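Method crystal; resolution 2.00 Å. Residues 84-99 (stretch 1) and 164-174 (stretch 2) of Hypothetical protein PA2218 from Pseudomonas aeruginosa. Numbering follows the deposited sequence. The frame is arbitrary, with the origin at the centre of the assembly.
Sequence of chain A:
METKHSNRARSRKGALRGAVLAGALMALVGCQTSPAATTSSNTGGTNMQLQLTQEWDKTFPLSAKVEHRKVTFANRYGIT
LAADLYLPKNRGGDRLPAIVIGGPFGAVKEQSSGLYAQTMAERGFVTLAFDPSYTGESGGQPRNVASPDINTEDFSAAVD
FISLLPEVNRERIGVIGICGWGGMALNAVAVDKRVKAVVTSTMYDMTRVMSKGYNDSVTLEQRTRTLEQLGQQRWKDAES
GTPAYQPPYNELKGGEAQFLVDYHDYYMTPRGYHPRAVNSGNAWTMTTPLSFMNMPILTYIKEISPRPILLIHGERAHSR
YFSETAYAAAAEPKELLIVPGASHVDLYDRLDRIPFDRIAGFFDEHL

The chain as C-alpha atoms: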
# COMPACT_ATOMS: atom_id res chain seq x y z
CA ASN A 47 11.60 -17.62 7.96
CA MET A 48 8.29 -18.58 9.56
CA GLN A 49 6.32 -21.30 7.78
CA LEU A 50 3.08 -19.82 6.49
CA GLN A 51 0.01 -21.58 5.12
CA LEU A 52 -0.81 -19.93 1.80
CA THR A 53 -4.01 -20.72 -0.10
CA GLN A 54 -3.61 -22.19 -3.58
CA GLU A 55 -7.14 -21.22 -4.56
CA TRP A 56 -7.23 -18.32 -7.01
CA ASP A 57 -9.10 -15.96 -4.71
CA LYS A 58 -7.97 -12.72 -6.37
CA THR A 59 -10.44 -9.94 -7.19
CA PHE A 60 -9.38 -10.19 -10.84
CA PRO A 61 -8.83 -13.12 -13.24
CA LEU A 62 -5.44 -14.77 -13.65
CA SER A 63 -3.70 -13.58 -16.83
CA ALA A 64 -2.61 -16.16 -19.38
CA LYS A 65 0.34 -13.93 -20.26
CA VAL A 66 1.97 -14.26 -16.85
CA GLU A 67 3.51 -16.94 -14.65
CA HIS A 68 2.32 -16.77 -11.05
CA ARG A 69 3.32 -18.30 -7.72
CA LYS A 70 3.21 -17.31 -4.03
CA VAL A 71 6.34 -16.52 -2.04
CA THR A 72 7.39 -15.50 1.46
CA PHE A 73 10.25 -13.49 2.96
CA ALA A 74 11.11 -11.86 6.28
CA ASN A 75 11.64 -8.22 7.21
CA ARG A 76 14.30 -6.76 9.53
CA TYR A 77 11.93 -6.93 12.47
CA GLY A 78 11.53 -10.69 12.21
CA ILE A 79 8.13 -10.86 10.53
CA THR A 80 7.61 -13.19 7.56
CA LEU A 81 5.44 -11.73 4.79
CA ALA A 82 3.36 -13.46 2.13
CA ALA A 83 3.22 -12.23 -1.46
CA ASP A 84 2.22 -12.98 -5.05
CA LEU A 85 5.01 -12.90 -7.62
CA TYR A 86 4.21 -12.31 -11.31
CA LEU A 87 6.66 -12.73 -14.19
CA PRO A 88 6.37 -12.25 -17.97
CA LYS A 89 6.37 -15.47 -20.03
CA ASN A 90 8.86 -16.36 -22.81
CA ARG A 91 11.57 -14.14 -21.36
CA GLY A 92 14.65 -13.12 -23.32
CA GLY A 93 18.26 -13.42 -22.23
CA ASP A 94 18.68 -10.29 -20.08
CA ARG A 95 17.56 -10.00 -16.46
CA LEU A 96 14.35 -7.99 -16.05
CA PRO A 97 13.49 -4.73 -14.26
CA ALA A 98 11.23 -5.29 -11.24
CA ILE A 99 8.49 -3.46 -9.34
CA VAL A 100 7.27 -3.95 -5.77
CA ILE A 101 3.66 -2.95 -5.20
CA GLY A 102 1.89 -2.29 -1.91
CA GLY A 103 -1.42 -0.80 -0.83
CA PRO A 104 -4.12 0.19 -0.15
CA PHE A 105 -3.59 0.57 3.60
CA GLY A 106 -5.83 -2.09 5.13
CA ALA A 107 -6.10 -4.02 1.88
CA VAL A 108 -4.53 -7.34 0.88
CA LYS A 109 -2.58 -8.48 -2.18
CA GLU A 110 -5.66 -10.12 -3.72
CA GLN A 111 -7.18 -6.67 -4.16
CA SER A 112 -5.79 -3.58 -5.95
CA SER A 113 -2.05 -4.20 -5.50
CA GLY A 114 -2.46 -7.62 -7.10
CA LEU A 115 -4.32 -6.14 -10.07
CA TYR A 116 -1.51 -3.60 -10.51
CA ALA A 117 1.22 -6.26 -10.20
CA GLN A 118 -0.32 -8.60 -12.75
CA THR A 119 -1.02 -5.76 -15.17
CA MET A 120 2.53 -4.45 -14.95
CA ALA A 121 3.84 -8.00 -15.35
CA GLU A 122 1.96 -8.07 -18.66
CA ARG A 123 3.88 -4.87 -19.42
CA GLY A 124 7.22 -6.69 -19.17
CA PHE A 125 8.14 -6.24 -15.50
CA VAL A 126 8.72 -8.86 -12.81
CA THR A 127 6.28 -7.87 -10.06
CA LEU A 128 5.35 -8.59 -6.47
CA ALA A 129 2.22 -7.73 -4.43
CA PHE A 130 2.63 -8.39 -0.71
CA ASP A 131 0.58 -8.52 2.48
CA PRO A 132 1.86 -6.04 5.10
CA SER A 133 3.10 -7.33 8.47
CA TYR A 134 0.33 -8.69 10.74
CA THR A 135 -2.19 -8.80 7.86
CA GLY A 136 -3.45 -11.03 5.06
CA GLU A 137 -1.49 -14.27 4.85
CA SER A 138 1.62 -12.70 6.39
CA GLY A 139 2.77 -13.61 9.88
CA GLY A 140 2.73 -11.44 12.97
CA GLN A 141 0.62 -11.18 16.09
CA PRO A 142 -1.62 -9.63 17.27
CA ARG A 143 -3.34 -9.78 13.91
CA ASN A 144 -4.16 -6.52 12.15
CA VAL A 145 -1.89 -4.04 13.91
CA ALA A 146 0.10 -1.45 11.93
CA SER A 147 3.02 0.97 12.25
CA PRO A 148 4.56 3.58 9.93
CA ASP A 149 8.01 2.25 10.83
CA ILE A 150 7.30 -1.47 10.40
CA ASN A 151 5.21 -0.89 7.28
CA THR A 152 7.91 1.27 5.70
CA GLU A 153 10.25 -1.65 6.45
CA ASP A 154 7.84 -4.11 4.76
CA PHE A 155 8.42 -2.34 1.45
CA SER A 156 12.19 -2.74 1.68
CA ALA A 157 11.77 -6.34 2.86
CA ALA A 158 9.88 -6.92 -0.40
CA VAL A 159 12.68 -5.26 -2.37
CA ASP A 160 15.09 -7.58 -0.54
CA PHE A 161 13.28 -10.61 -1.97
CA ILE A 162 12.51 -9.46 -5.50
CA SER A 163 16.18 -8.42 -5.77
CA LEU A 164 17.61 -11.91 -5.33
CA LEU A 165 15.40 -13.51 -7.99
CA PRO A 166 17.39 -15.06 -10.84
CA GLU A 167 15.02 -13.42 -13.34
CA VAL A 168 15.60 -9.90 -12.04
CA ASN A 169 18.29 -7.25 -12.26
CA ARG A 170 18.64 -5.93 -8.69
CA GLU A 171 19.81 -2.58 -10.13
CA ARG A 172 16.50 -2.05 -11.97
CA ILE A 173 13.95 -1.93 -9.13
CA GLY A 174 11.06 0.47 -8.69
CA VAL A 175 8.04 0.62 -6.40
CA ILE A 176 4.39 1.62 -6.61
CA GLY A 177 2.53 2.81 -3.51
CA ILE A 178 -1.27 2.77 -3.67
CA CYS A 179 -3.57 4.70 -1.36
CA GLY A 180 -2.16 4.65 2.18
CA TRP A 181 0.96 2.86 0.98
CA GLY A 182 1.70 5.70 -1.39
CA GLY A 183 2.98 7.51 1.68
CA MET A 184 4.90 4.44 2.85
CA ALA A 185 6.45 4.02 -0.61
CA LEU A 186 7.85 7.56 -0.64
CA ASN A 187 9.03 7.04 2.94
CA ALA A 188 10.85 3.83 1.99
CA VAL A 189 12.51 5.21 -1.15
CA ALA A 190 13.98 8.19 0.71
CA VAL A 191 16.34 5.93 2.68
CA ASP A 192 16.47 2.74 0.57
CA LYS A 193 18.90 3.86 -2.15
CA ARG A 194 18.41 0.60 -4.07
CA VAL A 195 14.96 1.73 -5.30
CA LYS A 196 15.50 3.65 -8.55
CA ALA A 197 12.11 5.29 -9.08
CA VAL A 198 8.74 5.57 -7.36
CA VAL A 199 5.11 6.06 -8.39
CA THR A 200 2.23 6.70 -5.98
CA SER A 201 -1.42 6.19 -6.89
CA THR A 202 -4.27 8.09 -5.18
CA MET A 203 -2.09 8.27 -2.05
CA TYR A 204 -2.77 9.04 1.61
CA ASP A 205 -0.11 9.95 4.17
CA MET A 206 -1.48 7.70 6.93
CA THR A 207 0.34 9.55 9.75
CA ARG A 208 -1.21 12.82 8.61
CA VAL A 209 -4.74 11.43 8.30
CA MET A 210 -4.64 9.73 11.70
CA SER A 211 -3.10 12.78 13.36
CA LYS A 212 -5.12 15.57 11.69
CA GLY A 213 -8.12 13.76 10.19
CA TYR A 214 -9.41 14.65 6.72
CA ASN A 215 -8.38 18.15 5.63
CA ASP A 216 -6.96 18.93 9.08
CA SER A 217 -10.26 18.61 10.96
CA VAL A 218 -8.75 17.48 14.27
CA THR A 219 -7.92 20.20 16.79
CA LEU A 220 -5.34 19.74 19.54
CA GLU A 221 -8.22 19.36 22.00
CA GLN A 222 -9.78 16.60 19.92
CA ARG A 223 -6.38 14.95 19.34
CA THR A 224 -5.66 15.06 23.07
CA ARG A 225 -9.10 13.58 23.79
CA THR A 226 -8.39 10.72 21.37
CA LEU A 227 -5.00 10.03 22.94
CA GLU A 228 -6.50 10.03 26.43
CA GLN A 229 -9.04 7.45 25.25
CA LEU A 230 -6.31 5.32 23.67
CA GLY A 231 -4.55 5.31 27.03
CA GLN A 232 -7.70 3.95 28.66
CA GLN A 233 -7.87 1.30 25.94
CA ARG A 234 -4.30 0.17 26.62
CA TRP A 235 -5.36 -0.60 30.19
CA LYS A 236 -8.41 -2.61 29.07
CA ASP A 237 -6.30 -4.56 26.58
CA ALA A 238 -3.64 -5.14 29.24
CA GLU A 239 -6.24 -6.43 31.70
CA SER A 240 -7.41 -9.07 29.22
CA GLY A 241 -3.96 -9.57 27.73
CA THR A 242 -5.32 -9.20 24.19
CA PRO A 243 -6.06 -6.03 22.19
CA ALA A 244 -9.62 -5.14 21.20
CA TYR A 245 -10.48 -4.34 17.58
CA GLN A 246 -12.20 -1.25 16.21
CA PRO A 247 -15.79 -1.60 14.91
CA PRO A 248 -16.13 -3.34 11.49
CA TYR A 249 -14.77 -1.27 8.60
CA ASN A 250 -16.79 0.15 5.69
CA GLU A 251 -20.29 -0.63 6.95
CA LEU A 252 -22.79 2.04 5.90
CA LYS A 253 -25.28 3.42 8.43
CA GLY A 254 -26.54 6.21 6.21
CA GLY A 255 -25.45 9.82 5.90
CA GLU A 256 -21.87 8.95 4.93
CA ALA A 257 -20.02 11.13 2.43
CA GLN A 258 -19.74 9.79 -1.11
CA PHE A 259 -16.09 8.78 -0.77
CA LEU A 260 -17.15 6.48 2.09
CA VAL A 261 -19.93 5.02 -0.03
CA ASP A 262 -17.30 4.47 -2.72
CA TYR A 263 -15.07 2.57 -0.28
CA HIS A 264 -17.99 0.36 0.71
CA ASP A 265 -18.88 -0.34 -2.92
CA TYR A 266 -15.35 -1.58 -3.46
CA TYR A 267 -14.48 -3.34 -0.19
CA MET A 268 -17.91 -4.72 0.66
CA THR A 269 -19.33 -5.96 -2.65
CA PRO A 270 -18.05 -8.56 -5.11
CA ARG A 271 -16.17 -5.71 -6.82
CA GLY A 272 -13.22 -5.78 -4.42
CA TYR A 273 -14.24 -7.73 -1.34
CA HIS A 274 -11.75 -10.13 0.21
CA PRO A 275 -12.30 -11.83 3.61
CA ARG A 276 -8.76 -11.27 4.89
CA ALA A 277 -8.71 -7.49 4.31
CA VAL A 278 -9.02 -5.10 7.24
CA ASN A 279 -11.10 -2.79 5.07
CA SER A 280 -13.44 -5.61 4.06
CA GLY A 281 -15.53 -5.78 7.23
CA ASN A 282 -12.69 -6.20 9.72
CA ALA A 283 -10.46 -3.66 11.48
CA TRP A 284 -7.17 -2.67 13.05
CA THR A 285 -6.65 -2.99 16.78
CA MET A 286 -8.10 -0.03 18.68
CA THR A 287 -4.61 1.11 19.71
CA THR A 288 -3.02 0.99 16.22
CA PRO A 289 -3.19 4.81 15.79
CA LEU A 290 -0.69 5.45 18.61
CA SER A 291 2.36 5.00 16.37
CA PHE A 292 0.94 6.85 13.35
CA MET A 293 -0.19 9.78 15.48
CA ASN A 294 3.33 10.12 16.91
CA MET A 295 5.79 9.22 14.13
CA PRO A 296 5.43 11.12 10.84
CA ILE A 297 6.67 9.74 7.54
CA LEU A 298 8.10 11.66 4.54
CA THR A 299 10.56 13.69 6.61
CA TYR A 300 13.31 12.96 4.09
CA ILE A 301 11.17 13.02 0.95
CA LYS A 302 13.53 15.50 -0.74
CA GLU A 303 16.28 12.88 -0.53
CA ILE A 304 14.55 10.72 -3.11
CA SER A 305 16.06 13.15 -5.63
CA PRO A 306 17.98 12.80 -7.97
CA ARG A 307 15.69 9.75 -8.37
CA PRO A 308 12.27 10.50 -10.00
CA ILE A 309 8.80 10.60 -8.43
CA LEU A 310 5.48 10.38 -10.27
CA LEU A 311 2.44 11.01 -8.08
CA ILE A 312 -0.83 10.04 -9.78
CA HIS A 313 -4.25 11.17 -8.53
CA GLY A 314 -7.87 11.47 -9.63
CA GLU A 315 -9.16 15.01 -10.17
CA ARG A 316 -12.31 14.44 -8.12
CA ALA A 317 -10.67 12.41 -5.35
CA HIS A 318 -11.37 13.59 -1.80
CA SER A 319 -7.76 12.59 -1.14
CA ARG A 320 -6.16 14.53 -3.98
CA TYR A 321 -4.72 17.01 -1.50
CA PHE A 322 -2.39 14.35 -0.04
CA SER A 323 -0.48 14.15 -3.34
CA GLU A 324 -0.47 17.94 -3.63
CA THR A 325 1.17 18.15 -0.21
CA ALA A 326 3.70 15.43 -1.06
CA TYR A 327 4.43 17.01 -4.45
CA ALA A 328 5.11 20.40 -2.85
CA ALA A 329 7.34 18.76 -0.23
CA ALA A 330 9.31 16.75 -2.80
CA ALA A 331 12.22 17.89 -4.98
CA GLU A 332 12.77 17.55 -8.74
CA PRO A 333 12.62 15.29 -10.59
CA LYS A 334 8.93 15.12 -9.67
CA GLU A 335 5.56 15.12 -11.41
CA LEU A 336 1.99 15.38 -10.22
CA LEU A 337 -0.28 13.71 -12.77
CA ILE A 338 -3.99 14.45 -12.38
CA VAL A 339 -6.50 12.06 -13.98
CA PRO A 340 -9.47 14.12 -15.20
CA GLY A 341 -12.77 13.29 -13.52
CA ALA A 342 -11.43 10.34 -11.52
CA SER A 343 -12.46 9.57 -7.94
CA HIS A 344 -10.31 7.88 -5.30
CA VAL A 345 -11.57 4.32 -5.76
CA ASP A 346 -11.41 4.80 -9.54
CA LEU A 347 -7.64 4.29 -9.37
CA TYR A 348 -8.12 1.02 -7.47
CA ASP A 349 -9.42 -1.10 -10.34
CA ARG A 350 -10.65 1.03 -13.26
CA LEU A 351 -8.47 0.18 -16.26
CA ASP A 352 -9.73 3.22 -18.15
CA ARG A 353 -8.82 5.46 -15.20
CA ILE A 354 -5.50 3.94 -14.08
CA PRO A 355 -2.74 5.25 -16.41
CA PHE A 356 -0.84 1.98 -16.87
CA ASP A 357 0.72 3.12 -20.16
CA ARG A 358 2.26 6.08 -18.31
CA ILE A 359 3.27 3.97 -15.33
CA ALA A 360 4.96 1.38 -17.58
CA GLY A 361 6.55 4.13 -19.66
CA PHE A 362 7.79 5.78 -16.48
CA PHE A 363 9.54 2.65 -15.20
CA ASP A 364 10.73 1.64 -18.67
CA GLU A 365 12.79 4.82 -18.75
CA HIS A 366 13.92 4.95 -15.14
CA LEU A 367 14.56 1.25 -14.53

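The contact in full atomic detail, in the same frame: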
# COMPACT_ATOMS: atom_id res chain seq x y z
N ASP A 84 2.48 -12.36 -3.75
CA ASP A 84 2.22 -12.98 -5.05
C ASP A 84 3.28 -12.41 -5.98
O ASP A 84 3.46 -11.19 -6.06
CB ASP A 84 0.83 -12.61 -5.58
CG ASP A 84 -0.29 -13.35 -4.86
OD1 ASP A 84 -0.29 -14.60 -4.90
OD2 ASP A 84 -1.17 -12.68 -4.27
N LEU A 85 3.97 -13.29 -6.68
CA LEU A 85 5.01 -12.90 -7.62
C LEU A 85 4.53 -13.18 -9.04
O LEU A 85 4.07 -14.28 -9.34
CB LEU A 85 6.28 -13.71 -7.34
CG LEU A 85 7.47 -13.55 -8.29
CD1 LEU A 85 8.08 -12.16 -8.15
CD2 LEU A 85 8.49 -14.62 -7.96
N TYR A 86 4.64 -12.18 -9.91
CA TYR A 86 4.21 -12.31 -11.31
C TYR A 86 5.38 -12.03 -12.24
O TYR A 86 6.09 -11.04 -12.07
CB TYR A 86 3.09 -11.32 -11.62
CG TYR A 86 1.85 -11.45 -10.76
CD1 TYR A 86 0.74 -12.18 -11.20
CD2 TYR A 86 1.79 -10.84 -9.51
CE1 TYR A 86 -0.41 -12.29 -10.40
CE2 TYR A 86 0.66 -10.94 -8.71
CZ TYR A 86 -0.44 -11.67 -9.16
OH TYR A 86 -1.54 -11.76 -8.34
N LEU A 87 5.58 -12.90 -13.22
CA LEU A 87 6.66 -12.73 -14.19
C LEU A 87 6.16 -12.89 -15.62
O LEU A 87 5.23 -13.65 -15.88
CB LEU A 87 7.78 -13.76 -13.96
CG LEU A 87 8.48 -13.83 -12.60
CD1 LEU A 87 7.55 -14.48 -11.58
CD2 LEU A 87 9.76 -14.65 -12.74
N PRO A 88 6.77 -12.16 -16.56
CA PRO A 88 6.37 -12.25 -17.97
C PRO A 88 6.79 -13.63 -18.48
O PRO A 88 7.76 -14.20 -17.98
CB PRO A 88 7.19 -11.13 -18.64
CG PRO A 88 7.46 -10.16 -17.52
CD PRO A 88 7.74 -11.07 -16.35
N LYS A 89 6.05 -14.17 -19.45
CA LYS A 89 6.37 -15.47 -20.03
C LYS A 89 7.31 -15.30 -21.23
O LYS A 89 7.44 -14.20 -21.77
CB LYS A 89 5.11 -16.19 -20.50
CG LYS A 89 4.19 -16.71 -19.40
CD LYS A 89 3.02 -17.48 -20.01
CE LYS A 89 2.13 -18.10 -18.95
NZ LYS A 89 2.86 -19.10 -18.15
N ASN A 90 7.95 -16.40 -21.66
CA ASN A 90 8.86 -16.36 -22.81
C ASN A 90 9.83 -15.20 -22.70
O ASN A 90 9.90 -14.34 -23.58
CB ASN A 90 8.05 -16.24 -24.10
CG ASN A 90 7.13 -17.43 -24.32
OD1 ASN A 90 6.03 -17.29 -24.87
ND2 ASN A 90 7.57 -18.61 -23.91
N ARG A 91 10.60 -15.20 -21.62
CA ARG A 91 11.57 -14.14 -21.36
C ARG A 91 12.85 -14.28 -22.19
O ARG A 91 13.30 -15.38 -22.49
CB ARG A 91 11.91 -14.12 -19.87
CG ARG A 91 10.71 -13.88 -18.96
CD ARG A 91 11.11 -13.86 -17.48
NE ARG A 91 11.53 -15.18 -17.01
CZ ARG A 91 10.70 -16.20 -16.79
NH1 ARG A 91 9.40 -16.05 -16.99
NH2 ARG A 91 11.18 -17.37 -16.38
N GLY A 92 13.42 -13.13 -22.54
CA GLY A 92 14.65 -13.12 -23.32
C GLY A 92 15.85 -13.46 -22.47
O GLY A 92 15.71 -14.04 -21.39
N GLY A 93 17.04 -13.10 -22.95
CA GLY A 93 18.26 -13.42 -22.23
C GLY A 93 18.69 -12.51 -21.09
O GLY A 93 19.38 -12.96 -20.18
N ASP A 94 18.29 -11.24 -21.13
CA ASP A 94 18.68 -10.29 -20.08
C ASP A 94 17.77 -10.33 -18.86
O ASP A 94 16.58 -10.62 -18.97
CB ASP A 94 18.70 -8.87 -20.64
CG ASP A 94 19.65 -8.72 -21.81
OD1 ASP A 94 19.40 -9.33 -22.86
OD2 ASP A 94 20.66 -8.00 -21.67
N ARG A 95 18.34 -10.04 -17.69
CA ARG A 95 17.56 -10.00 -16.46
C ARG A 95 16.59 -8.83 -16.56
O ARG A 95 16.90 -7.80 -17.16
CB ARG A 95 18.48 -9.85 -15.24
CG ARG A 95 19.19 -11.14 -14.87
CD ARG A 95 20.12 -10.96 -13.67
NE ARG A 95 20.69 -12.23 -13.23
CZ ARG A 95 20.47 -12.78 -12.03
NH1 ARG A 95 19.69 -12.16 -11.15
NH2 ARG A 95 21.03 -13.94 -11.73
N LEU A 96 15.41 -8.99 -15.97
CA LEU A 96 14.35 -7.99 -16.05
C LEU A 96 14.25 -6.96 -14.94
O LEU A 96 14.69 -7.19 -13.82
CB LEU A 96 13.01 -8.72 -16.14
CG LEU A 96 12.84 -9.71 -17.28
CD1 LEU A 96 11.46 -10.35 -17.20
CD2 LEU A 96 13.02 -8.99 -18.61
N PRO A 97 13.66 -5.79 -15.25
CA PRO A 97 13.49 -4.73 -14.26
C PRO A 97 12.37 -5.27 -13.37
O PRO A 97 11.62 -6.15 -13.81
CB PRO A 97 13.04 -3.53 -15.10
CG PRO A 97 12.24 -4.19 -16.20
CD PRO A 97 13.11 -5.39 -16.56
N ALA A 98 12.26 -4.79 -12.14
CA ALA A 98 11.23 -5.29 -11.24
C ALA A 98 10.52 -4.17 -10.49
O ALA A 98 11.08 -3.08 -10.31
CB ALA A 98 11.85 -6.28 -10.24
N ILE A 99 9.30 -4.44 -10.06
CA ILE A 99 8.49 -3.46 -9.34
C ILE A 99 7.80 -4.09 -8.13
O ILE A 99 7.17 -5.14 -8.24
CB ILE A 99 7.36 -2.89 -10.24
CG1 ILE A 99 7.95 -2.31 -11.52
CG2 ILE A 99 6.58 -1.83 -9.49
CD1 ILE A 99 6.90 -1.85 -12.52
N LEU A 164 16.82 -10.69 -5.21
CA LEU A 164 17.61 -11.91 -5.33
C LEU A 164 17.10 -12.91 -6.37
O LEU A 164 17.75 -13.94 -6.60
CB LEU A 164 17.73 -12.59 -3.97
CG LEU A 164 18.26 -11.70 -2.83
CD1 LEU A 164 18.57 -12.57 -1.62
CD2 LEU A 164 19.51 -10.94 -3.28
N LEU A 165 15.96 -12.62 -6.98
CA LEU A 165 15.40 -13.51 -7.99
C LEU A 165 16.33 -13.64 -9.20
O LEU A 165 16.87 -12.65 -9.69
CB LEU A 165 14.03 -13.01 -8.46
CG LEU A 165 12.89 -13.10 -7.44
CD1 LEU A 165 11.63 -12.53 -8.06
CD2 LEU A 165 12.67 -14.55 -7.04
N PRO A 166 16.52 -14.87 -9.68
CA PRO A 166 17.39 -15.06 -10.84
C PRO A 166 16.90 -14.35 -12.10
O PRO A 166 17.69 -14.02 -12.98
CB PRO A 166 17.43 -16.59 -11.00
CG PRO A 166 16.14 -17.04 -10.39
CD PRO A 166 16.03 -16.16 -9.17
N GLU A 167 15.60 -14.08 -12.17
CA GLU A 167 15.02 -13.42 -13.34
C GLU A 167 15.11 -11.90 -13.29
O GLU A 167 14.79 -11.23 -14.27
CB GLU A 167 13.55 -13.82 -13.51
CG GLU A 167 13.31 -15.31 -13.71
CD GLU A 167 13.29 -16.09 -12.41
OE1 GLU A 167 13.49 -15.49 -11.33
OE2 GLU A 167 13.07 -17.32 -12.47
N VAL A 168 15.54 -11.35 -12.16
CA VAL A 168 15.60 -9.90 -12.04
C VAL A 168 16.98 -9.29 -11.92
O VAL A 168 17.94 -9.93 -11.47
CB VAL A 168 14.78 -9.41 -10.81
CG1 VAL A 168 13.41 -10.07 -10.78
CG2 VAL A 168 15.55 -9.68 -9.54
N ASN A 169 17.07 -8.03 -12.34
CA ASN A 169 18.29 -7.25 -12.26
C ASN A 169 18.11 -6.35 -11.04
O ASN A 169 17.39 -5.36 -11.10
CB ASN A 169 18.47 -6.39 -13.51
CG ASN A 169 19.76 -5.60 -13.50
OD1 ASN A 169 20.18 -5.09 -12.46
ND2 ASN A 169 20.40 -5.48 -14.66
N ARG A 170 18.76 -6.70 -9.93
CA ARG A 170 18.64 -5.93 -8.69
C ARG A 170 18.89 -4.42 -8.82
O ARG A 170 18.51 -3.65 -7.94
CB ARG A 170 19.56 -6.50 -7.62
CG ARG A 170 21.05 -6.25 -7.85
CD ARG A 170 21.87 -7.04 -6.85
NE ARG A 170 21.52 -8.46 -6.93
CZ ARG A 170 21.88 -9.38 -6.04
NH1 ARG A 170 22.61 -9.05 -4.98
NH2 ARG A 170 21.49 -10.64 -6.21
N GLU A 171 19.53 -4.00 -9.91
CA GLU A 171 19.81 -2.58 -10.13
C GLU A 171 18.67 -1.88 -10.87
O GLU A 171 18.74 -0.66 -11.11
CB GLU A 171 21.12 -2.41 -10.91
CG GLU A 171 22.40 -2.62 -10.09
CD GLU A 171 22.53 -1.63 -8.95
OE1 GLU A 171 22.13 -0.46 -9.13
OE2 GLU A 171 23.05 -2.00 -7.87
N ARG A 172 17.63 -2.62 -11.23
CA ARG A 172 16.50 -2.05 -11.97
C ARG A 172 15.19 -2.27 -11.20
O ARG A 172 14.25 -2.87 -11.72
CB ARG A 172 16.41 -2.70 -13.35
CG ARG A 172 17.72 -2.69 -14.14
CD ARG A 172 17.59 -3.40 -15.49
NE ARG A 172 16.64 -2.71 -16.37
CZ ARG A 172 16.14 -3.22 -17.49
NH1 ARG A 172 16.50 -4.43 -17.90
NH2 ARG A 172 15.27 -2.52 -18.21
N ILE A 173 15.13 -1.77 -9.97
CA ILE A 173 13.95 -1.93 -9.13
C ILE A 173 13.21 -0.62 -8.85
O ILE A 173 13.83 0.40 -8.54
CB ILE A 173 14.32 -2.55 -7.75
CG1 ILE A 173 15.11 -3.84 -7.93
CG2 ILE A 173 13.04 -2.80 -6.93
CD1 ILE A 173 14.36 -4.91 -8.67
N GLY A 174 11.89 -0.68 -8.97
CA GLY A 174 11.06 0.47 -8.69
C GLY A 174 9.94 0.02 -7.77
O GLY A 174 9.80 -1.17 -7.49
O HOH W 1 19.16 -6.21 -17.08

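The two stretches, at least 70 residues apart in sequence wherever they touch, meet as parallel strands and bury 809 Å² between them, both sides summed. The register rests on bridges pairing Leu96 with Val168, Ala98 with Ile173 and Ile99 with Gly174. Four backbone hydrogen bonds fix it: Leu96 N to Glu167 O (2.9 Å, N-H...O angle 171°), Asn169 N to Leu96 O (2.9 Å, 163°), Ala98 N to Arg172 O (2.8 Å, 164°) and Gly174 N to Ala98 O (2.9 Å, 159°). Between the second and third of these, stretch 2 makes a type I turn from Asn169 to Arg172, closed by Arg172 N to Asn169 O at 2.8 Å. Stretch 1 advances by only two residues, Leu96 to Ala98, while stretch 2 advances from Val168 to Ile173. Pro97 has no amide hydrogen, but the pairing uses the N-H groups of Leu96 and Ala98 on either side of it, and its own nitrogen faces away from stretch 2, so nothing is lost there.

Ala98, Val168 and Ile173 share one face of the sheet. Ile173, with both chi1 (-53°) and chi2 (-61°) in m, brings CD1 to 3.3 Å from Ala98 CB, a tight apolar contact; Val168 CG1 lies 4.1 Å from the same CB. The single methyl of Ala98 thus fits against two branched neighbours. At Gly174 an ideal CB would fall 4.2 Å from Ala98 O and 4.5 Å from Ile99 CG1. Ile99 CA also approaches Gly174 O at 3.2 Å, with a CA-H...O angle of 153°.

Arg95 gives the most area of stretch 1 to the contact, 113 Å². Its CA-to-CB bond points toward stretch 2, and chi1 m followed by chi2 and chi3 near 180° extends the chain to the Leu165-Val168 type I turn. There Arg95 NH1 donates to Val168 O (2.9 Å, 159°), which lies at the guanidinium edge near its plane. Pro166 O lies over one guanidinium face, 3.2 Å from Arg95 CZ; its 3.3 Å approach to Arg95 NH1 has too poor an angle for a hydrogen bond.

Arg172 reaches back with chi1 m, chi2 t and chi3 p, laying one guanidinium face over Pro97, whose CD is 3.8 Å from Arg172 NH1. A water donates to Arg95 O (2.8 Å) and accepts from Asn169 ND2 (2.8 Å) and, weakly, from Arg172 NH1 (3.3 Å). Asn169, with chi1 t, also uses its other amide atom: OD1 accepts from Glu171 N at 2.8 Å.

Farther along, buried leucines add apolar packing. Leu85 (chi1 t, chi2 p) meets Leu165 CD1 with its CD1 at 3.6 Å; the m, t rotamer of Leu165 carries its end nearer although its CA-to-CB bond points sideways. Leu87 CD2 packs on the aliphatic CG of Glu167 at 3.7 Å, and Arg91 NE lies 3.8 Å from that CG. Arg91 NH2 and Glu167 OE2, 4.3 Å apart, are too far for a salt bridge, while Arg91 NH1 is held by Pro88 O at 2.7 Å.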